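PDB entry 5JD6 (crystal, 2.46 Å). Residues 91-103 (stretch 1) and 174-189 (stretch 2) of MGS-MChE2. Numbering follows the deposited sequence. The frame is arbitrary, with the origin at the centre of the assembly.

Stretch 1 (91-103) SLGGHIALLATKM
Stretch 2, residues 174-189: AIAKSAIRHNMAKDLP

Stretch 1 is a helix from Leu92 to Met103, with regular i to i+4 backbone bonds from Ile96 N to Leu92 O (2.9 Å) through Met103 N to Leu99 O (2.8 Å). Stretch 2 is helical from Ala174 to Arg181 and leaves that conformation at His182 (phi/psi -93/59°). Asn183 is extended at -68/144°, and from Met184 onward helical angles return. The register rises in the same sequence sense in both stretches: the CA atoms of His95 and Ala179 are 7.9 Å apart, those of Leu99 and Met184 7.7 Å, and those of Lys102 and Asp187 7.4 Å. The contact buries 540 Å², both sides summed.

Ser91, at the N-cap position (phi/psi 55/-123°, chi1 m), makes no capping bond with its side chain and lies out of reach of stretch 2. Leu92 opens the contact. Its CA-to-CB bond points toward stretch 2, and with chi1 t and chi2 p Leu92 CD2 reaches Ile175 CG2 at 3.7 Å; Ile175 is m, t. Gly93 and Gly94 are buried but touch nothing of stretch 2.

His95 supplies the polar centre. Chi1 of -165° (t) and chi2 of 177° carry the ring into the bend after the stretch 2 helix, where His95 NE2 donates to His182 O at 3.1 Å. The N-H...O angle of 138° shows a bent bond. The carbonyl of Ala179 also lies near the ring plane, with Ala179 O 3.1 Å from His95 CE1, and Ala179 CB is 3.9 Å from His95 ND1. Met184 completes the edge: Met184 CE lies 3.3 Å from His95 NE2, and Met184 SD is 5.3 Å from the His95 ring centroid, 80° off the normal. All three neighbours therefore meet the ring at its edge.

Ile96 and Ala97 make no contact, and the next apolar packing comes from Leu98 (chi1 -86°, chi2 152°). Leu98 CB is 4.4 Å from Met184 CG, while Leu98 CD2 is 3.8 Å from Leu188 CD2. Leu188 (m, t) has a sideways CA-to-CB bond, yet the end of its side chain comes nearer.

Leu99, t and p, touches two residues of the turn region, His182 and Met184. Leu99 CB packs on Met184 CE at 3.6 Å, with Met184 at m, m, t. Leu99 CD2 lies over a face of the His182 ring, 4.1 Å from the centroid and 17° off the normal, a CH-pi contact. The His182 ring takes this position with chi1 between wells at -119° and chi2 at 134°.

Ala100 and Thr101 are out of reach of stretch 2; Thr101 (chi1 p) instead folds Thr101 OG1 back to Leu98 O at a very short 2.4 Å. Lys102 is extended, all four chi angles t, and ends the contact with a long salt bridge, Lys102 NZ to Asp187 OD1 at 3.7 Å. Lys102 CE is closer to that Asp187 OD1, at 3.3 Å. Asp187 (chi1 m, chi2 -81°) is poorly ordered, so this link is less securely placed. Met103 stays out of reach.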

# COMPACT_ATOMS: atom_id res chain seq x y z
N SER A 91 2.88 -2.82 -4.14
CA SER A 91 2.44 -4.05 -4.81
C SER A 91 0.92 -4.19 -4.74
O SER A 91 0.18 -3.31 -5.18
CB SER A 91 3.11 -5.27 -4.19
OG SER A 91 4.52 -5.19 -4.31
N LEU A 92 0.46 -5.30 -4.19
CA LEU A 92 -0.97 -5.52 -4.01
C LEU A 92 -1.55 -4.50 -3.03
O LEU A 92 -2.70 -4.08 -3.17
CB LEU A 92 -1.25 -6.94 -3.51
CG LEU A 92 -2.71 -7.26 -3.19
CD1 LEU A 92 -3.58 -7.12 -4.43
CD2 LEU A 92 -2.85 -8.65 -2.58
N GLY A 93 -0.74 -4.11 -2.05
CA GLY A 93 -1.16 -3.13 -1.05
C GLY A 93 -1.57 -1.81 -1.67
O GLY A 93 -2.54 -1.19 -1.24
N GLY A 94 -0.83 -1.39 -2.69
CA GLY A 94 -1.16 -0.17 -3.42
C GLY A 94 -2.51 -0.29 -4.10
O GLY A 94 -3.27 0.67 -4.17
N HIS A 95 -2.80 -1.48 -4.62
CA HIS A 95 -4.07 -1.75 -5.27
C HIS A 95 -5.22 -1.68 -4.26
O HIS A 95 -6.27 -1.12 -4.55
CB HIS A 95 -4.05 -3.11 -5.96
CG HIS A 95 -5.16 -3.32 -6.94
ND1 HIS A 95 -5.28 -4.46 -7.70
CD2 HIS A 95 -6.20 -2.53 -7.29
CE1 HIS A 95 -6.35 -4.37 -8.47
NE2 HIS A 95 -6.92 -3.21 -8.24
N ILE A 96 -4.99 -2.25 -3.08
CA ILE A 96 -5.97 -2.18 -2.00
C ILE A 96 -6.21 -0.72 -1.61
O ILE A 96 -7.36 -0.31 -1.41
CB ILE A 96 -5.50 -2.95 -0.74
CG1 ILE A 96 -5.05 -4.36 -1.11
CG2 ILE A 96 -6.61 -2.99 0.30
CD1 ILE A 96 -6.12 -5.21 -1.74
N ALA A 97 -5.13 0.04 -1.50
CA ALA A 97 -5.20 1.45 -1.14
C ALA A 97 -5.97 2.24 -2.19
O ALA A 97 -6.82 3.07 -1.85
CB ALA A 97 -3.80 2.02 -0.97
N LEU A 98 -5.67 1.98 -3.46
CA LEU A 98 -6.37 2.63 -4.57
C LEU A 98 -7.87 2.37 -4.52
O LEU A 98 -8.67 3.30 -4.60
CB LEU A 98 -5.81 2.14 -5.91
CG LEU A 98 -4.59 2.88 -6.45
CD1 LEU A 98 -3.75 1.97 -7.32
CD2 LEU A 98 -5.02 4.12 -7.22
N LEU A 99 -8.25 1.10 -4.37
CA LEU A 99 -9.66 0.73 -4.33
C LEU A 99 -10.35 1.36 -3.13
O LEU A 99 -11.50 1.80 -3.23
CB LEU A 99 -9.82 -0.79 -4.30
CG LEU A 99 -11.26 -1.30 -4.37
CD1 LEU A 99 -11.99 -0.68 -5.56
CD2 LEU A 99 -11.29 -2.81 -4.46
N ALA A 100 -9.64 1.43 -2.01
CA ALA A 100 -10.17 2.03 -0.80
C ALA A 100 -10.42 3.53 -1.00
O ALA A 100 -11.43 4.06 -0.53
CB ALA A 100 -9.23 1.80 0.37
N THR A 101 -9.50 4.19 -1.69
CA THR A 101 -9.65 5.62 -1.99
C THR A 101 -10.81 5.85 -2.96
O THR A 101 -11.47 6.89 -2.92
CB THR A 101 -8.37 6.21 -2.59
OG1 THR A 101 -7.97 5.43 -3.72
CG2 THR A 101 -7.24 6.20 -1.57
N LYS A 102 -11.06 4.87 -3.82
CA LYS A 102 -12.18 4.93 -4.75
C LYS A 102 -13.51 4.72 -4.02
O LYS A 102 -14.48 5.45 -4.24
CB LYS A 102 -12.03 3.87 -5.84
CG LYS A 102 -13.28 3.64 -6.66
CD LYS A 102 -13.20 2.34 -7.45
CE LYS A 102 -14.58 1.87 -7.88
NZ LYS A 102 -14.59 0.42 -8.21
N MET A 103 -13.54 3.72 -3.14
CA MET A 103 -14.76 3.39 -2.41
C MET A 103 -15.04 4.37 -1.28
O MET A 103 -16.19 4.75 -1.05
CB MET A 103 -14.66 1.97 -1.84
CG MET A 103 -14.53 0.89 -2.91
SD MET A 103 -14.30 -0.76 -2.22
CE MET A 103 -15.88 -1.02 -1.41
N ALA A 174 -7.39 -16.67 -6.30
CA ALA A 174 -8.61 -15.90 -6.09
C ALA A 174 -8.31 -14.40 -6.03
O ALA A 174 -9.05 -13.59 -6.57
CB ALA A 174 -9.31 -16.35 -4.81
N ILE A 175 -7.21 -14.05 -5.36
CA ILE A 175 -6.79 -12.65 -5.25
C ILE A 175 -6.41 -12.08 -6.61
O ILE A 175 -6.87 -11.00 -6.99
CB ILE A 175 -5.59 -12.49 -4.30
CG1 ILE A 175 -5.99 -12.84 -2.87
CG2 ILE A 175 -5.06 -11.06 -4.34
CD1 ILE A 175 -4.82 -12.88 -1.90
N ALA A 176 -5.58 -12.82 -7.34
CA ALA A 176 -5.12 -12.38 -8.66
C ALA A 176 -6.29 -12.19 -9.62
O ALA A 176 -6.37 -11.18 -10.32
CB ALA A 176 -4.13 -13.39 -9.23
N LYS A 177 -7.19 -13.17 -9.65
CA LYS A 177 -8.40 -13.08 -10.46
C LYS A 177 -9.21 -11.84 -10.09
O LYS A 177 -9.64 -11.09 -10.96
CB LYS A 177 -9.25 -14.34 -10.29
CG LYS A 177 -10.61 -14.27 -10.96
CD LYS A 177 -11.48 -15.46 -10.56
CE LYS A 177 -12.88 -15.34 -11.13
NZ LYS A 177 -13.73 -16.50 -10.74
N SER A 178 -9.40 -11.64 -8.79
CA SER A 178 -10.12 -10.48 -8.28
C SER A 178 -9.40 -9.17 -8.62
O SER A 178 -10.04 -8.17 -8.94
CB SER A 178 -10.31 -10.59 -6.77
OG SER A 178 -10.82 -9.38 -6.23
N ALA A 179 -8.08 -9.19 -8.54
CA ALA A 179 -7.27 -8.00 -8.79
C ALA A 179 -7.38 -7.52 -10.23
O ALA A 179 -7.70 -6.36 -10.48
CB ALA A 179 -5.81 -8.27 -8.43
N ILE A 180 -7.13 -8.42 -11.18
CA ILE A 180 -7.13 -8.07 -12.59
C ILE A 180 -8.54 -7.74 -13.09
O ILE A 180 -8.72 -6.86 -13.93
CB ILE A 180 -6.53 -9.20 -13.45
CG1 ILE A 180 -5.18 -9.63 -12.88
CG2 ILE A 180 -6.37 -8.75 -14.90
CD1 ILE A 180 -4.44 -10.62 -13.74
N ARG A 181 -9.53 -8.45 -12.56
CA ARG A 181 -10.93 -8.17 -12.87
C ARG A 181 -11.29 -6.76 -12.45
O ARG A 181 -12.10 -6.09 -13.09
CB ARG A 181 -11.84 -9.19 -12.19
CG ARG A 181 -13.33 -8.90 -12.31
CD ARG A 181 -14.13 -9.85 -11.44
NE ARG A 181 -15.52 -9.42 -11.28
CZ ARG A 181 -16.38 -9.98 -10.43
NH1 ARG A 181 -16.00 -10.98 -9.66
NH2 ARG A 181 -17.62 -9.52 -10.35
N HIS A 182 -10.66 -6.33 -11.37
CA HIS A 182 -10.83 -5.03 -10.76
C HIS A 182 -9.82 -4.00 -11.26
O HIS A 182 -9.09 -3.43 -10.48
CB HIS A 182 -10.66 -5.24 -9.27
CG HIS A 182 -11.85 -4.88 -8.46
ND1 HIS A 182 -12.31 -5.70 -7.46
CD2 HIS A 182 -12.64 -3.80 -8.47
CE1 HIS A 182 -13.36 -5.13 -6.90
NE2 HIS A 182 -13.58 -3.98 -7.49
N ASN A 183 -9.80 -3.74 -12.56
CA ASN A 183 -8.86 -2.78 -13.12
C ASN A 183 -9.18 -1.36 -12.68
O ASN A 183 -10.35 -1.00 -12.55
CB ASN A 183 -8.86 -2.87 -14.65
CG ASN A 183 -7.61 -2.28 -15.27
OD1 ASN A 183 -6.53 -2.31 -14.68
ND2 ASN A 183 -7.74 -1.74 -16.48
N MET A 184 -8.15 -0.56 -12.44
CA MET A 184 -8.34 0.79 -11.92
C MET A 184 -8.37 1.85 -13.01
O MET A 184 -8.81 2.98 -12.77
CB MET A 184 -7.23 1.13 -10.91
CG MET A 184 -7.35 0.37 -9.60
SD MET A 184 -8.90 0.75 -8.75
CE MET A 184 -9.14 -0.76 -7.82
N ALA A 185 -7.92 1.49 -14.21
CA ALA A 185 -7.77 2.42 -15.33
C ALA A 185 -9.00 3.29 -15.58
O ALA A 185 -8.89 4.48 -15.87
CB ALA A 185 -7.41 1.66 -16.60
N LYS A 186 -10.18 2.68 -15.46
CA LYS A 186 -11.44 3.38 -15.70
C LYS A 186 -11.85 4.29 -14.54
O LYS A 186 -12.54 5.28 -14.74
CB LYS A 186 -12.55 2.37 -15.99
CG LYS A 186 -12.41 1.08 -15.20
CD LYS A 186 -13.77 0.46 -14.91
CE LYS A 186 -14.59 1.35 -14.00
NZ LYS A 186 -15.84 0.67 -13.54
N ASP A 187 -11.41 3.94 -13.33
CA ASP A 187 -11.82 4.67 -12.13
C ASP A 187 -10.90 5.84 -11.82
O ASP A 187 -11.30 6.81 -11.18
CB ASP A 187 -11.88 3.72 -10.93
CG ASP A 187 -12.80 2.54 -11.17
OD1 ASP A 187 -14.03 2.70 -11.01
OD2 ASP A 187 -12.29 1.45 -11.51
N LEU A 188 -9.65 5.74 -12.27
CA LEU A 188 -8.64 6.76 -12.02
C LEU A 188 -8.94 8.20 -12.49
O LEU A 188 -8.67 9.14 -11.74
CB LEU A 188 -7.31 6.32 -12.63
CG LEU A 188 -6.63 5.09 -12.04
CD1 LEU A 188 -5.31 4.82 -12.73
CD2 LEU A 188 -6.44 5.24 -10.54
N PRO A 189 -9.49 8.39 -13.72
CA PRO A 189 -9.64 9.74 -14.29
C PRO A 189 -10.16 10.84 -13.35
O PRO A 189 -9.82 12.00 -13.56
CB PRO A 189 -10.65 9.53 -15.44
CG PRO A 189 -11.06 8.08 -15.37
CD PRO A 189 -9.94 7.38 -14.69